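Side-chain contact in fatty acid biosynthesis transcriptional regulator (Streptococcus pneumoniae, PDB 6JBX), which probably acts as a MarR-family DNA-binding transcription factor that represses fatty acid synthesis genes together with its co-repressor acyl-ACP: residues A[47-52]-A[79-84]. Sequence-based numbering, arbitrary orientation.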
# COMPACT_ATOMS: atom_id res chain seq x y z
N HIS A 47 -9.98 6.39 -3.90
CA HIS A 47 -9.01 6.81 -4.92
C HIS A 47 -9.73 7.37 -6.15
O HIS A 47 -9.29 8.35 -6.70
CB HIS A 47 -8.06 5.68 -5.32
CG HIS A 47 -7.13 5.28 -4.23
ND1 HIS A 47 -6.59 4.02 -4.17
CD2 HIS A 47 -6.70 5.96 -3.14
CE1 HIS A 47 -5.84 3.93 -3.09
NE2 HIS A 47 -5.90 5.11 -2.43
N THR A 48 -10.80 6.72 -6.59
CA THR A 48 -11.59 7.21 -7.72
C THR A 48 -12.17 8.58 -7.37
O THR A 48 -12.04 9.51 -8.15
CB THR A 48 -12.67 6.21 -8.13
OG1 THR A 48 -12.01 4.99 -8.44
CG2 THR A 48 -13.48 6.67 -9.32
N ILE A 49 -12.70 8.73 -6.16
CA ILE A 49 -13.27 10.02 -5.77
C ILE A 49 -12.18 11.11 -5.85
O ILE A 49 -12.46 12.25 -6.27
CB ILE A 49 -13.92 9.95 -4.38
CG1 ILE A 49 -15.20 9.10 -4.42
CG2 ILE A 49 -14.18 11.33 -3.81
CD1 ILE A 49 -15.90 8.98 -3.10
N ASP A 50 -10.98 10.76 -5.44
CA ASP A 50 -9.84 11.67 -5.34
C ASP A 50 -9.44 12.19 -6.73
O ASP A 50 -9.29 13.39 -6.92
CB ASP A 50 -8.66 10.93 -4.70
CG ASP A 50 -7.51 11.82 -4.31
OD1 ASP A 50 -7.77 12.89 -3.71
OD2 ASP A 50 -6.35 11.45 -4.65
N VAL A 51 -9.33 11.30 -7.69
CA VAL A 51 -9.02 11.70 -9.05
C VAL A 51 -10.08 12.70 -9.54
O VAL A 51 -9.75 13.76 -10.08
CB VAL A 51 -8.93 10.48 -9.98
CG1 VAL A 51 -8.84 10.89 -11.44
CG2 VAL A 51 -7.77 9.57 -9.61
N ILE A 52 -11.37 12.37 -9.37
CA ILE A 52 -12.44 13.21 -9.91
C ILE A 52 -12.43 14.56 -9.18
O ILE A 52 -12.63 15.60 -9.79
CB ILE A 52 -13.81 12.51 -9.81
CG1 ILE A 52 -13.79 11.16 -10.53
CG2 ILE A 52 -14.93 13.40 -10.34
CD1 ILE A 52 -15.02 10.31 -10.30
N ASN A 79 -20.19 3.22 -11.44
CA ASN A 79 -21.60 2.81 -11.27
C ASN A 79 -21.94 2.75 -9.78
O ASN A 79 -22.98 3.28 -9.37
CB ASN A 79 -21.91 1.45 -11.91
CG ASN A 79 -21.94 1.47 -13.43
OD1 ASN A 79 -21.91 2.54 -14.03
ND2 ASN A 79 -22.02 0.29 -14.03
N ASN A 80 -21.09 2.09 -8.97
CA ASN A 80 -21.30 2.03 -7.50
C ASN A 80 -21.30 3.45 -6.90
O ASN A 80 -22.07 3.76 -5.99
CB ASN A 80 -20.28 1.13 -6.80
CG ASN A 80 -20.40 -0.32 -7.22
OD1 ASN A 80 -21.48 -0.77 -7.61
ND2 ASN A 80 -19.29 -1.06 -7.19
N LEU A 81 -20.42 4.30 -7.35
CA LEU A 81 -20.26 5.62 -6.72
C LEU A 81 -21.45 6.50 -7.14
O LEU A 81 -21.94 7.28 -6.36
CB LEU A 81 -18.93 6.25 -7.16
CG LEU A 81 -17.65 5.72 -6.50
CD1 LEU A 81 -16.39 6.30 -7.18
CD2 LEU A 81 -17.63 6.07 -5.02
N GLU A 82 -21.92 6.37 -8.37
CA GLU A 82 -23.10 7.16 -8.81
C GLU A 82 -24.32 6.65 -8.02
O GLU A 82 -25.00 7.42 -7.47
CB GLU A 82 -23.34 7.06 -10.32
CG GLU A 82 -24.41 8.04 -10.83
CD GLU A 82 -24.36 8.37 -12.32
OE1 GLU A 82 -24.04 7.46 -13.14
OE2 GLU A 82 -24.63 9.56 -12.67
N ARG A 83 -24.52 5.33 -7.96
CA ARG A 83 -25.61 4.75 -7.17
C ARG A 83 -25.57 5.28 -5.73
O ARG A 83 -26.63 5.56 -5.15
CB ARG A 83 -25.51 3.22 -7.18
CG ARG A 83 -26.47 2.53 -6.20
CD ARG A 83 -26.42 1.00 -6.23
NE ARG A 83 -25.08 0.45 -6.01
CZ ARG A 83 -24.52 0.27 -4.82
NH1 ARG A 83 -25.19 0.58 -3.72
NH2 ARG A 83 -23.29 -0.22 -4.72
N LYS A 84 -24.37 5.37 -5.12
CA LYS A 84 -24.29 5.74 -3.72
C LYS A 84 -24.33 7.25 -3.55
O LYS A 84 -24.34 7.69 -2.45
CB LYS A 84 -23.05 5.13 -3.08
CG LYS A 84 -23.14 3.62 -2.87
CD LYS A 84 -22.05 3.02 -2.02
CE LYS A 84 -20.88 2.57 -2.87
NZ LYS A 84 -19.87 1.84 -2.07
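With chi1 of -77° and an extended chi2 of 172°, Leu81 stretches from helix 71-84 to helix 43-54 and sets its two methyls against Thr48 and Ile49, in the winged helix-turn-helix domain of the MarR family. Helix 71-84, the second of the helix-turn-helix pair that starts with helix 60-67, is the recognition helix; this contact packs its C-terminal part on helix 43-54. Thr48 turns CG2 anti to its own N (OG1 at chi1 -57°), and that methyl lies 3.6 Å from CD1 of Leu81; Thr48 CB follows at 3.8 Å from Leu81 CD1. Ile49 comes to the other branch with its fully extended ethyl arm: its CG1 sits 3.9 Å from Leu81 CD2. The fork of Leu81 thus divides mainly between two successive residues, through apolar contacts alone. All three side chains are buried, with Ile41 touching both Ile49 and Leu81, Ile110 of helix 105-125 on Ile49 and Leu67 on Thr48. The neighbouring Asn79 instead donates through ND2 to a DNA phosphate, and Lys84 NZ forms a salt bridge to Glu45. At the end of the ethyl arm, Ile49 CD1 meets Leu81 CD2 at 3.9 Å.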